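Uncharacterized HTH-type transcriptional regulator YydK (Bacillus subtilis subsp. subtilis, PDB 3BWG) probably binds DNA as a GntR-family transcription regulator, pairing a winged helix-turn-helix domain with a UTRA domain. Local coordinates at residues Phe175-His181 and Tyr203-His209; Lys75-Ser79 and Asp89-Phe93; Tyr7-Ala11 and Lys48-Leu53. The contacts are given in a common frame with arbitrary orientation. Numbering follows the deposited sequence.

Contact 1. Residues Phe175-His181 and Tyr203-His209; sequences FSDLFLH and YIESIFH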
ATOM      1  N   PHE B 175       8.896  -4.823   8.769  1.00 43.05           N
ATOM      2  CA  PHE B 175       7.725  -4.934   7.924  1.00 41.51           C
ATOM      3  C   PHE B 175       6.434  -4.980   8.740  1.00 41.38           C
ATOM      4  O   PHE B 175       6.446  -5.272   9.953  1.00 41.75           O
ATOM      5  CB  PHE B 175       7.861  -6.137   7.001  1.00 41.37           C
ATOM      6  CG  PHE B 175       8.003  -7.458   7.724  1.00 42.30           C
ATOM      7  CD1 PHE B 175       6.888  -8.232   8.014  1.00 42.03           C
ATOM      8  CD2 PHE B 175       9.269  -7.950   8.072  1.00 44.26           C
ATOM      9  CE1 PHE B 175       7.015  -9.470   8.660  1.00 43.03           C
ATOM     10  CE2 PHE B 175       9.411  -9.199   8.731  1.00 44.05           C
ATOM     11  CZ  PHE B 175       8.289  -9.942   9.039  1.00 41.88           C
ATOM     12  N   SER B 176       5.326  -4.675   8.068  1.00 38.78           N
ATOM     13  CA  SER B 176       4.009  -4.746   8.657  1.00 38.37           C
ATOM     14  C   SER B 176       2.999  -5.318   7.649  1.00 36.30           C
ATOM     15  O   SER B 176       3.113  -5.119   6.446  1.00 34.50           O
ATOM     16  CB  SER B 176       3.524  -3.337   9.086  1.00 38.08           C
ATOM     17  OG  SER B 176       3.734  -2.452   8.011  1.00 37.92           O
ATOM     18  N   ASP B 177       1.982  -5.978   8.186  1.00 37.14           N
ATOM     19  CA  ASP B 177       0.817  -6.425   7.439  1.00 37.92           C
ATOM     20  C   ASP B 177      -0.435  -5.644   7.834  1.00 37.47           C
ATOM     21  O   ASP B 177      -0.728  -5.539   9.027  1.00 38.47           O
ATOM     22  CB  ASP B 177       0.646  -7.922   7.711  1.00 38.56           C
ATOM     23  CG  ASP B 177       1.919  -8.729   7.323  1.00 40.99           C
ATOM     24  OD1 ASP B 177       2.552  -8.430   6.276  1.00 39.29           O
ATOM     25  OD2 ASP B 177       2.312  -9.629   8.092  1.00 42.10           O
ATOM     26  N   LEU B 178      -1.184  -5.106   6.861  1.00 38.13           N
ATOM     27  CA  LEU B 178      -2.472  -4.429   7.142  1.00 37.99           C
ATOM     28  C   LEU B 178      -3.617  -5.173   6.495  1.00 39.69           C
ATOM     29  O   LEU B 178      -3.495  -5.571   5.320  1.00 40.12           O
ATOM     30  CB  LEU B 178      -2.485  -2.968   6.652  1.00 38.96           C
ATOM     31  CG  LEU B 178      -1.775  -1.853   7.428  1.00 40.83           C
ATOM     32  CD1 LEU B 178      -0.253  -2.196   7.628  1.00 39.78           C
ATOM     33  CD2 LEU B 178      -1.938  -0.467   6.790  1.00 39.78           C
ATOM     34  N   PHE B 179      -4.682  -5.395   7.287  1.00 36.82           N
ATOM     35  CA  PHE B 179      -5.928  -6.026   6.914  1.00 36.56           C
ATOM     36  C   PHE B 179      -7.044  -4.983   7.003  1.00 38.57           C
ATOM     37  O   PHE B 179      -7.233  -4.348   8.058  1.00 37.54           O
ATOM     38  CB  PHE B 179      -6.184  -7.257   7.801  1.00 36.41           C
ATOM     39  CG  PHE B 179      -5.025  -8.258   7.754  1.00 35.99           C
ATOM     40  CD1 PHE B 179      -4.898  -9.117   6.683  1.00 36.74           C
ATOM     41  CD2 PHE B 179      -4.041  -8.263   8.741  1.00 34.82           C
ATOM     42  CE1 PHE B 179      -3.815 -10.026   6.602  1.00 36.12           C
ATOM     43  CE2 PHE B 179      -2.957  -9.120   8.687  1.00 34.92           C
ATOM     44  CZ  PHE B 179      -2.850 -10.024   7.613  1.00 37.19           C
ATOM     45  N   LEU B 180      -7.684  -4.732   5.861  1.00 39.28           N
ATOM     46  CA  LEU B 180      -8.676  -3.650   5.688  1.00 40.64           C
ATOM     47  C   LEU B 180     -10.072  -4.200   5.498  1.00 40.97           C
ATOM     48  O   LEU B 180     -10.280  -5.110   4.700  1.00 38.65           O
ATOM     49  CB  LEU B 180      -8.307  -2.775   4.481  1.00 41.35           C
ATOM     50  CG  LEU B 180      -7.197  -1.722   4.586  1.00 41.21           C
ATOM     51  CD1 LEU B 180      -5.790  -2.304   4.641  1.00 43.79           C
ATOM     52  CD2 LEU B 180      -7.286  -0.808   3.405  1.00 41.71           C
ATOM     53  N   HIS B 181     -11.024  -3.632   6.238  1.00 41.77           N
ATOM     54  CA  HIS B 181     -12.416  -4.049   6.231  1.00 43.79           C
ATOM     55  C   HIS B 181     -13.243  -2.772   6.143  1.00 42.22           C
ATOM     56  O   HIS B 181     -12.857  -1.743   6.682  1.00 42.58           O
ATOM     57  CB  HIS B 181     -12.791  -4.849   7.507  1.00 44.79           C
ATOM     58  CG  HIS B 181     -11.814  -5.937   7.872  1.00 45.59           C
ATOM     59  ND1 HIS B 181     -10.720  -5.709   8.688  1.00 46.71           N
ATOM     60  CD2 HIS B 181     -11.782  -7.261   7.568  1.00 45.92           C
ATOM     61  CE1 HIS B 181     -10.034  -6.834   8.839  1.00 45.55           C
ATOM     62  NE2 HIS B 181     -10.649  -7.788   8.161  1.00 46.47           N
ATOM     63  N   TYR B 203     -11.952  -0.017   8.777  1.00 40.13           N
ATOM     64  CA  TYR B 203     -11.496  -0.708   9.939  1.00 41.90           C
ATOM     65  C   TYR B 203     -10.242  -1.494   9.566  1.00 39.81           C
ATOM     66  O   TYR B 203     -10.279  -2.401   8.748  1.00 38.05           O
ATOM     67  CB  TYR B 203     -12.613  -1.637  10.461  1.00 46.25           C
ATOM     68  CG  TYR B 203     -12.104  -2.569  11.523  1.00 47.96           C
ATOM     69  CD1 TYR B 203     -11.557  -2.046  12.700  1.00 49.77           C
ATOM     70  CD2 TYR B 203     -12.111  -3.958  11.350  1.00 49.22           C
ATOM     71  CE1 TYR B 203     -11.023  -2.876  13.685  1.00 49.74           C
ATOM     72  CE2 TYR B 203     -11.594  -4.809  12.352  1.00 49.12           C
ATOM     73  CZ  TYR B 203     -11.062  -4.239  13.517  1.00 48.69           C
ATOM     74  OH  TYR B 203     -10.555  -4.986  14.560  1.00 48.82           O
ATOM     75  N   ILE B 204      -9.117  -1.121  10.150  1.00 39.32           N
ATOM     76  CA  ILE B 204      -7.826  -1.739   9.789  1.00 39.87           C
ATOM     77  C   ILE B 204      -7.218  -2.407  10.989  1.00 41.44           C
ATOM     78  O   ILE B 204      -7.153  -1.782  12.069  1.00 41.59           O
ATOM     79  CB  ILE B 204      -6.811  -0.653   9.264  1.00 40.32           C
ATOM     80  CG1 ILE B 204      -7.460   0.188   8.153  1.00 36.83           C
ATOM     81  CG2 ILE B 204      -5.389  -1.290   8.855  1.00 37.09           C
ATOM     82  CD1 ILE B 204      -6.552   1.182   7.538  1.00 37.15           C
ATOM     83  N   GLU B 205      -6.792  -3.664  10.797  1.00 41.97           N
ATOM     84  CA  GLU B 205      -5.879  -4.358  11.700  1.00 43.05           C
ATOM     85  C   GLU B 205      -4.475  -4.413  11.160  1.00 43.52           C
ATOM     86  O   GLU B 205      -4.254  -4.863  10.010  1.00 42.84           O
ATOM     87  CB  GLU B 205      -6.357  -5.771  11.970  1.00 44.81           C
ATOM     88  CG  GLU B 205      -7.697  -5.802  12.645  1.00 47.17           C
ATOM     89  CD  GLU B 205      -8.324  -7.155  12.488  1.00 52.13           C
ATOM     90  OE1 GLU B 205      -8.958  -7.422  11.443  1.00 53.59           O
ATOM     91  OE2 GLU B 205      -8.125  -7.991  13.383  1.00 54.32           O
ATOM     92  N   SER B 206      -3.521  -3.957  11.982  1.00 41.92           N
ATOM     93  CA  SER B 206      -2.137  -3.929  11.591  1.00 43.28           C
ATOM     94  C   SER B 206      -1.249  -4.799  12.475  1.00 40.88           C
ATOM     95  O   SER B 206      -1.381  -4.809  13.697  1.00 39.24           O
ATOM     96  CB  SER B 206      -1.593  -2.498  11.625  1.00 43.89           C
ATOM     97  OG  SER B 206      -2.427  -1.635  10.879  1.00 49.85           O
ATOM     98  N   ILE B 207      -0.303  -5.484  11.863  1.00 40.33           N
ATOM     99  CA  ILE B 207       0.737  -6.177  12.672  1.00 41.27           C
ATOM    100  C   ILE B 207       2.073  -5.588  12.254  1.00 40.23           C
ATOM    101  O   ILE B 207       2.446  -5.677  11.072  1.00 41.03           O
ATOM    102  CB  ILE B 207       0.733  -7.707  12.504  1.00 42.08           C
ATOM    103  CG1 ILE B 207      -0.601  -8.304  12.908  1.00 43.05           C
ATOM    104  CG2 ILE B 207       1.768  -8.370  13.387  1.00 41.92           C
ATOM    105  CD1 ILE B 207      -1.651  -8.227  11.850  1.00 44.22           C
ATOM    106  N   PHE B 208       2.740  -4.939  13.197  1.00 39.00           N
ATOM    107  CA  PHE B 208       4.074  -4.387  12.959  1.00 40.67           C
ATOM    108  C   PHE B 208       5.122  -5.336  13.538  1.00 38.48           C
ATOM    109  O   PHE B 208       4.923  -5.920  14.614  1.00 37.04           O
ATOM    110  CB  PHE B 208       4.194  -2.962  13.518  1.00 40.09           C
ATOM    111  CG  PHE B 208       3.276  -1.969  12.828  1.00 42.97           C
ATOM    112  CD1 PHE B 208       3.756  -1.140  11.814  1.00 44.20           C
ATOM    113  CD2 PHE B 208       1.927  -1.850  13.212  1.00 43.43           C
ATOM    114  CE1 PHE B 208       2.896  -0.209  11.168  1.00 44.71           C
ATOM    115  CE2 PHE B 208       1.062  -0.891  12.585  1.00 45.05           C
ATOM    116  CZ  PHE B 208       1.552  -0.108  11.547  1.00 43.26           C
ATOM    117  N   HIS B 209       6.202  -5.532  12.789  1.00 38.39           N
ATOM    118  CA  HIS B 209       7.236  -6.509  13.173  1.00 36.07           C
ATOM    119  C   HIS B 209       8.533  -5.736  13.369  1.00 36.85           C
ATOM    120  O   HIS B 209       8.766  -4.704  12.706  1.00 36.37           O
ATOM    121  CB  HIS B 209       7.438  -7.596  12.069  1.00 36.76           C
ATOM    122  CG  HIS B 209       6.206  -8.407  11.767  1.00 37.09           C
ATOM    123  ND1 HIS B 209       5.176  -7.936  10.972  1.00 37.58           N
ATOM    124  CD2 HIS B 209       5.831  -9.647  12.165  1.00 36.89           C
ATOM    125  CE1 HIS B 209       4.223  -8.849  10.894  1.00 36.57           C
ATOM    126  NE2 HIS B 209       4.576  -9.879  11.637  1.00 37.22           N
TER
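Strands 175-181 and 203-209 run antiparallel at 166°, their axes 4.6 Å apart at closest, and at three pairs the backbone bonds are reciprocal. Asp177 N to Ile207 O and Ile207 N to Asp177 O are both 2.9 Å; Phe179 N meets Glu205 O at 2.8 Å and Glu205 N meets Phe179 O at 2.9 Å; His181 N to Tyr203 O and Tyr203 N to His181 O are 2.9 Å. Between them, CA-H groups lean on the same carbonyls (Leu178 CA to Glu205 O, 3.4 Å). Phe175 O accepts twice from His209, from N at 2.9 Å and from ND1 at 3.1 Å; the imidazole also forms an offset stack on the Phe175 ring, centroids 4.3 Å apart. His181 ND1 adds a weak bond to Tyr203 O (3.3 Å). Glu205 bonds Tyr218 and salt-bridges Arg74 of the second subunit; Arg70 of that subunit salt-bridges Asp177 and its Tyr77 hydrogen-bonds His181. Leu178, Leu180 and Ile204 lie on the other face, with Ser176 and Ser206. In the UTRA domain's sheet, strand 200-210 lies between 173-184 and 215-224, while 173-184, outermost within its chain, pairs with a strand of the second subunit, continuing the sheet across the dimer.

Contact 2. Residues Lys75-Ser79 and Asp89-Phe93; sequences KGYIS and DLEDF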
ATOM      1  N   LYS B  75      -3.344  16.024  -2.698  1.00 31.82           N
ATOM      2  CA  LYS B  75      -2.853  16.516  -1.421  1.00 32.49           C
ATOM      3  C   LYS B  75      -3.851  16.035  -0.380  1.00 30.68           C
ATOM      4  O   LYS B  75      -5.025  15.771  -0.708  1.00 30.96           O
ATOM      5  CB  LYS B  75      -2.798  18.062  -1.451  1.00 33.94           C
ATOM      6  CG  LYS B  75      -1.421  18.646  -1.611  1.00 36.31           C
ATOM      7  CD  LYS B  75      -1.272  19.917  -2.481  1.00 34.88           C
ATOM      8  CE  LYS B  75      -2.375  20.939  -2.422  1.00 35.03           C
ATOM      9  NZ  LYS B  75      -1.764  22.328  -2.626  1.00 34.52           N
ATOM     10  N   GLY B  76      -3.421  15.915   0.868  1.00 29.12           N
ATOM     11  CA  GLY B  76      -4.382  15.732   1.968  1.00 28.61           C
ATOM     12  C   GLY B  76      -4.802  14.311   2.197  1.00 29.89           C
ATOM     13  O   GLY B  76      -5.747  14.061   2.949  1.00 30.79           O
ATOM     14  N   TYR B  77      -4.123  13.387   1.515  1.00 28.64           N
ATOM     15  CA  TYR B  77      -4.270  11.925   1.730  1.00 29.62           C
ATOM     16  C   TYR B  77      -3.255  11.423   2.785  1.00 29.95           C
ATOM     17  O   TYR B  77      -2.083  11.819   2.792  1.00 27.99           O
ATOM     18  CB  TYR B  77      -4.070  11.149   0.409  1.00 28.56           C
ATOM     19  CG  TYR B  77      -5.210  11.262  -0.591  1.00 29.40           C
ATOM     20  CD1 TYR B  77      -6.245  10.331  -0.592  1.00 29.19           C
ATOM     21  CD2 TYR B  77      -5.248  12.279  -1.544  1.00 28.50           C
ATOM     22  CE1 TYR B  77      -7.289  10.381  -1.492  1.00 28.18           C
ATOM     23  CE2 TYR B  77      -6.315  12.334  -2.470  1.00 28.83           C
ATOM     24  CZ  TYR B  77      -7.319  11.386  -2.425  1.00 28.10           C
ATOM     25  OH  TYR B  77      -8.370  11.404  -3.308  1.00 29.69           O
ATOM     26  N   ILE B  78      -3.726  10.572   3.695  1.00 29.47           N
ATOM     27  CA  ILE B  78      -2.848   9.948   4.694  1.00 27.64           C
ATOM     28  C   ILE B  78      -2.197   8.735   4.026  1.00 26.98           C
ATOM     29  O   ILE B  78      -2.856   7.911   3.355  1.00 25.84           O
ATOM     30  CB  ILE B  78      -3.601   9.461   5.968  1.00 27.55           C
ATOM     31  CG1 ILE B  78      -4.350  10.619   6.666  1.00 28.86           C
ATOM     32  CG2 ILE B  78      -2.638   8.702   6.941  1.00 27.59           C
ATOM     33  CD1 ILE B  78      -5.680  10.147   7.262  1.00 29.80           C
ATOM     34  N   SER B  79      -0.891   8.665   4.186  1.00 26.00           N
ATOM     35  CA  SER B  79      -0.128   7.549   3.712  1.00 27.54           C
ATOM     36  C   SER B  79      -0.550   6.265   4.454  1.00 26.85           C
ATOM     37  O   SER B  79      -0.388   6.120   5.662  1.00 28.00           O
ATOM     38  CB  SER B  79       1.359   7.851   3.874  1.00 27.45           C
ATOM     39  OG  SER B  79       2.061   6.664   3.558  1.00 32.17           O
ATOM     40  N   ASP B  89       3.008  10.076   6.685  1.00 84.18           N
ATOM     41  CA  ASP B  89       2.074  11.196   6.702  1.00 83.99           C
ATOM     42  C   ASP B  89       1.518  11.411   8.107  1.00 85.00           C
ATOM     43  O   ASP B  89       1.719  12.482   8.705  1.00 85.12           O
ATOM     44  CB  ASP B  89       0.928  10.971   5.710  1.00 82.46           C
ATOM     45  CG  ASP B  89       1.179  11.623   4.357  1.00 82.47           C
ATOM     46  OD1 ASP B  89       0.663  11.108   3.337  1.00 81.79           O
ATOM     47  OD2 ASP B  89       1.873  12.664   4.306  1.00 82.83           O
ATOM     48  N   LEU B  90       0.845  10.369   8.617  1.00 85.63           N
ATOM     49  CA  LEU B  90       0.097  10.371   9.888  1.00 86.21           C
ATOM     50  C   LEU B  90       0.657  11.327  10.941  1.00 86.39           C
ATOM     51  O   LEU B  90       0.064  12.385  11.210  1.00 86.57           O
ATOM     52  CB  LEU B  90       0.050   8.953  10.475  1.00 86.93           C
ATOM     53  CG  LEU B  90      -1.298   8.282  10.764  1.00 87.57           C
ATOM     54  CD1 LEU B  90      -1.060   6.791  11.131  1.00 87.82           C
ATOM     55  CD2 LEU B  90      -2.154   9.015  11.816  1.00 86.99           C
ATOM     56  N   GLU B  91       1.811  10.959  11.503  1.00 85.62           N
ATOM     57  CA  GLU B  91       2.389  11.667  12.648  1.00 84.80           C
ATOM     58  C   GLU B  91       2.735  13.140  12.402  1.00 83.94           C
ATOM     59  O   GLU B  91       2.834  13.919  13.357  1.00 83.85           O
ATOM     60  CB  GLU B  91       3.586  10.887  13.215  1.00 85.13           C
ATOM     61  CG  GLU B  91       3.203   9.532  13.860  1.00 85.27           C
ATOM     62  CD  GLU B  91       2.065   9.628  14.909  1.00 85.10           C
ATOM     63  OE1 GLU B  91       1.278   8.660  15.011  1.00 84.80           O
ATOM     64  OE2 GLU B  91       1.950  10.658  15.621  1.00 84.65           O
ATOM     65  N   ASP B  92       2.890  13.523  11.132  1.00 82.94           N
ATOM     66  CA  ASP B  92       3.239  14.923  10.782  1.00 81.77           C
ATOM     67  C   ASP B  92       2.081  15.813  10.256  1.00 79.91           C
ATOM     68  O   ASP B  92       2.283  17.020   9.989  1.00 79.21           O
ATOM     69  CB  ASP B  92       4.500  15.015   9.890  1.00 82.82           C
ATOM     70  CG  ASP B  92       4.958  13.660   9.354  1.00 83.32           C
ATOM     71  OD1 ASP B  92       5.716  12.966  10.075  1.00 83.26           O
ATOM     72  OD2 ASP B  92       4.578  13.306   8.212  1.00 83.56           O
ATOM     73  N   PHE B  93       0.890  15.201  10.101  1.00 77.12           N
ATOM     74  CA  PHE B  93      -0.391  15.923  10.167  1.00 74.72           C
ATOM     75  C   PHE B  93      -0.440  16.474  11.600  1.00 73.42           C
ATOM     76  O   PHE B  93       0.363  16.065  12.463  1.00 72.73           O
ATOM     77  CB  PHE B  93      -1.601  14.986   9.945  1.00 74.37           C
ATOM     78  CG  PHE B  93      -1.988  14.779   8.490  1.00 74.25           C
ATOM     79  CD1 PHE B  93      -2.939  15.602   7.881  1.00 73.79           C
ATOM     80  CD2 PHE B  93      -1.421  13.743   7.734  1.00 74.04           C
ATOM     81  CE1 PHE B  93      -3.310  15.411   6.536  1.00 73.34           C
ATOM     82  CE2 PHE B  93      -1.777  13.557   6.386  1.00 73.33           C
ATOM     83  CZ  PHE B  93      -2.726  14.391   5.791  1.00 73.01           C
TER
HETATM   84  O   HOH W   1       0.445   7.249   7.986  1.00 36.98           O
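Apolar contact, a water bridge and one crowded carboxylate join 75-79 to 89-93, burying 275 Å². The apolar part centres on buried Ile78: its CG2 lies 4.1 Å from Leu90 CG and its CG1 3.9 Å from Phe93 CE2. The Phe93 ring edge approaches backbone, CZ lying 4.0 Å from Tyr77 O and 4.2 Å from Gly76 C. A water donates to Ser79 O at 2.7 Å and accepts from Leu90 N at 3.2 Å, linking the two backbones. Asp89 OD1 sits 3.0 Å from Ser79 N and 2.9 Å from Tyr77 O, the latter two acceptors without a hydrogen bond. Asp89 O receives Asp92 N at 2.9 Å and Phe93 N at 3.2 Å, winding the chain through a short 3-10 segment at 91-92 so that the Leu90 and Phe93 side chains both reach Ile78. The contact fastens the connector after wing strands 59-62 and 66-69 to the loop entering UTRA strand 95-105. Strand 78-79 pairs in parallel with 230-234, and Ile78 and Leu90 both pack on Leu137 of strand 135-145.

Contact 3. Residues Tyr7-Ala11 and Lys48-Leu53; sequences YQQIA and KSLELL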
ATOM      1  N   TYR B   7      25.460  12.167   0.703  1.00 51.81           N
ATOM      2  CA  TYR B   7      24.394  11.697  -0.148  1.00 51.94           C
ATOM      3  C   TYR B   7      23.009  11.894   0.522  1.00 51.59           C
ATOM      4  O   TYR B   7      21.999  12.036  -0.188  1.00 51.75           O
ATOM      5  CB  TYR B   7      24.668  10.255  -0.631  1.00 52.62           C
ATOM      6  CG  TYR B   7      24.353   9.165   0.371  1.00 52.95           C
ATOM      7  CD1 TYR B   7      25.329   8.680   1.257  1.00 53.47           C
ATOM      8  CD2 TYR B   7      23.083   8.603   0.420  1.00 53.12           C
ATOM      9  CE1 TYR B   7      25.015   7.666   2.188  1.00 53.41           C
ATOM     10  CE2 TYR B   7      22.756   7.614   1.332  1.00 53.42           C
ATOM     11  CZ  TYR B   7      23.712   7.145   2.216  1.00 53.49           C
ATOM     12  OH  TYR B   7      23.337   6.152   3.104  1.00 53.01           O
ATOM     13  N   GLN B   8      22.967  11.933   1.862  1.00 50.68           N
ATOM     14  CA  GLN B   8      21.727  12.253   2.610  1.00 49.98           C
ATOM     15  C   GLN B   8      21.363  13.739   2.546  1.00 48.94           C
ATOM     16  O   GLN B   8      20.195  14.071   2.357  1.00 48.93           O
ATOM     17  CB  GLN B   8      21.798  11.794   4.081  1.00 50.85           C
ATOM     18  CG  GLN B   8      20.536  12.131   4.963  1.00 51.48           C
ATOM     19  CD  GLN B   8      20.690  13.352   5.924  1.00 51.75           C
ATOM     20  OE1 GLN B   8      21.620  13.420   6.742  1.00 50.83           O
ATOM     21  NE2 GLN B   8      19.737  14.290   5.844  1.00 51.48           N
ATOM     22  N   GLN B   9      22.339  14.629   2.733  1.00 47.93           N
ATOM     23  CA  GLN B   9      22.073  16.073   2.636  1.00 47.05           C
ATOM     24  C   GLN B   9      21.580  16.477   1.230  1.00 46.10           C
ATOM     25  O   GLN B   9      20.610  17.239   1.100  1.00 44.83           O
ATOM     26  CB  GLN B   9      23.289  16.919   3.091  1.00 48.13           C
ATOM     27  CG  GLN B   9      23.137  18.472   2.950  1.00 48.74           C
ATOM     28  CD  GLN B   9      21.877  19.086   3.639  1.00 50.10           C
ATOM     29  OE1 GLN B   9      21.266  18.494   4.541  1.00 50.67           O
ATOM     30  NE2 GLN B   9      21.497  20.281   3.200  1.00 50.12           N
ATOM     31  N   ILE B  10      22.234  15.935   0.196  1.00 44.31           N
ATOM     32  CA  ILE B  10      21.883  16.200  -1.200  1.00 43.03           C
ATOM     33  C   ILE B  10      20.452  15.702  -1.489  1.00 43.49           C
ATOM     34  O   ILE B  10      19.639  16.428  -2.074  1.00 44.01           O
ATOM     35  CB  ILE B  10      22.871  15.518  -2.203  1.00 42.49           C
ATOM     36  CG1 ILE B  10      24.360  15.915  -1.983  1.00 41.70           C
ATOM     37  CG2 ILE B  10      22.396  15.712  -3.655  1.00 41.93           C
ATOM     38  CD1 ILE B  10      24.656  17.370  -1.966  1.00 42.15           C
ATOM     39  N   ALA B  11      20.155  14.465  -1.085  1.00 43.01           N
ATOM     40  CA  ALA B  11      18.793  13.920  -1.166  1.00 43.09           C
ATOM     41  C   ALA B  11      17.757  14.911  -0.618  1.00 43.25           C
ATOM     42  O   ALA B  11      16.774  15.229  -1.295  1.00 42.55           O
ATOM     43  CB  ALA B  11      18.711  12.592  -0.444  1.00 42.63           C
ATOM     44  N   LYS B  48      24.264   7.938  -5.608  1.00 38.56           N
ATOM     45  CA  LYS B  48      23.811   7.470  -4.288  1.00 38.71           C
ATOM     46  C   LYS B  48      22.619   8.260  -3.734  1.00 38.88           C
ATOM     47  O   LYS B  48      21.748   7.707  -3.061  1.00 39.14           O
ATOM     48  CB  LYS B  48      24.982   7.510  -3.288  1.00 39.02           C
ATOM     49  CG  LYS B  48      26.096   6.513  -3.586  1.00 38.67           C
ATOM     50  CD  LYS B  48      27.014   6.319  -2.369  1.00 39.06           C
ATOM     51  CE  LYS B  48      28.391   5.772  -2.758  1.00 39.17           C
ATOM     52  NZ  LYS B  48      29.141   5.307  -1.551  1.00 38.95           N
ATOM     53  N   SER B  49      22.588   9.560  -4.003  1.00 39.38           N
ATOM     54  CA  SER B  49      21.445  10.397  -3.644  1.00 39.95           C
ATOM     55  C   SER B  49      20.210   9.964  -4.440  1.00 40.38           C
ATOM     56  O   SER B  49      19.101   9.854  -3.906  1.00 39.37           O
ATOM     57  CB  SER B  49      21.761  11.865  -3.900  1.00 39.87           C
ATOM     58  OG  SER B  49      22.855  12.269  -3.108  1.00 39.79           O
ATOM     59  N   LEU B  50      20.425   9.659  -5.712  1.00 40.71           N
ATOM     60  CA  LEU B  50      19.333   9.219  -6.541  1.00 41.58           C
ATOM     61  C   LEU B  50      18.783   7.874  -6.077  1.00 43.41           C
ATOM     62  O   LEU B  50      17.564   7.707  -6.113  1.00 43.04           O
ATOM     63  CB  LEU B  50      19.714   9.252  -8.030  1.00 40.32           C
ATOM     64  CG  LEU B  50      20.083  10.656  -8.559  1.00 39.06           C
ATOM     65  CD1 LEU B  50      20.611  10.574  -9.976  1.00 39.13           C
ATOM     66  CD2 LEU B  50      18.919  11.631  -8.472  1.00 37.96           C
ATOM     67  N   GLU B  51      19.633   6.937  -5.606  1.00 45.90           N
ATOM     68  CA  GLU B  51      19.088   5.627  -5.118  1.00 48.16           C
ATOM     69  C   GLU B  51      18.209   5.816  -3.897  1.00 48.11           C
ATOM     70  O   GLU B  51      17.087   5.293  -3.848  1.00 48.14           O
ATOM     71  CB  GLU B  51      20.141   4.581  -4.763  1.00 50.19           C
ATOM     72  CG  GLU B  51      21.499   4.728  -5.411  1.00 53.90           C
ATOM     73  CD  GLU B  51      21.570   4.164  -6.829  1.00 55.56           C
ATOM     74  OE1 GLU B  51      22.465   3.294  -7.075  1.00 56.12           O
ATOM     75  OE2 GLU B  51      20.751   4.616  -7.683  1.00 55.52           O
ATOM     76  N   LEU B  52      18.720   6.553  -2.912  1.00 47.47           N
ATOM     77  CA  LEU B  52      17.951   6.870  -1.717  1.00 48.20           C
ATOM     78  C   LEU B  52      16.544   7.372  -2.047  1.00 47.98           C
ATOM     79  O   LEU B  52      15.565   6.825  -1.549  1.00 47.06           O
ATOM     80  CB  LEU B  52      18.686   7.894  -0.850  1.00 49.36           C
ATOM     81  CG  LEU B  52      18.096   8.281   0.516  1.00 49.65           C
ATOM     82  CD1 LEU B  52      17.749   7.038   1.348  1.00 49.49           C
ATOM     83  CD2 LEU B  52      19.091   9.177   1.256  1.00 49.10           C
ATOM     84  N   LEU B  53      16.469   8.422  -2.869  1.00 47.96           N
ATOM     85  CA  LEU B  53      15.212   9.030  -3.309  1.00 47.62           C
ATOM     86  C   LEU B  53      14.251   8.052  -3.981  1.00 49.06           C
ATOM     87  O   LEU B  53      13.022   8.126  -3.787  1.00 49.82           O
ATOM     88  CB  LEU B  53      15.525  10.143  -4.297  1.00 45.58           C
ATOM     89  CG  LEU B  53      15.454  11.614  -3.907  1.00 44.95           C
ATOM     90  CD1 LEU B  53      15.212  11.867  -2.414  1.00 44.75           C
ATOM     91  CD2 LEU B  53      16.690  12.282  -4.424  1.00 44.19           C
TER
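In the winged helix-turn-helix domain of the GntR type, helix 6-20 packs across helix 43-55, whose first part belongs to the predicted DNA-binding motif. The local axes cross at -62° and come within 8.5 Å, a close approach at which the small Ala11 and Ser49 lie in the interface. Tyr7, Gln8 and Ala11 bound a shallow hollow that Leu52 fills: its CD2 lies 3.8 Å from Ala11 CB, 4.0 Å from Tyr7 CE2 and 4.3 Å from Gln8 CA. Leu53 comes in alongside, its CD1 4.1 Å from Ala11 CB. One turn earlier the fit is tightest between backbones, with the CA atoms of Tyr7 and Ser49 only 4.8 Å apart. Tyr7 rests against the base of Lys48, CB to CB 3.8 Å, while the end of the lysine leads away. The small Ser49 side chain lies beside Ile10, OG to CB 3.4 Å. That hydroxyl bonds Thr45 O of its own helix and also lies 3.1 Å from Tyr7 O, a second acceptor within reach of its one proton.

From the N terminus, contact 3 comes first: segments 7-11 and 48-53 meet across 36 intervening residues, closing the helical part of the DNA-binding domain. The chain then passes through strands 59-62 and 66-69 to contact 2, where a loop of nine residues, four of them (85-88) unmodelled, returns to strand 78-79, joining the connector after the wing to the start of the UTRA sheet. Contact 1 closes last, pairing strands 173-184 and 200-210 around 15 residues that include helix 187-193. The three loops follow in series; none nests or crosses. Contacts 1 and 3 lie on opposite sides of the chain's centre, their centres about 30 Å apart, whereas contacts 1 and 2 approach to about 7 Å between nearest atoms.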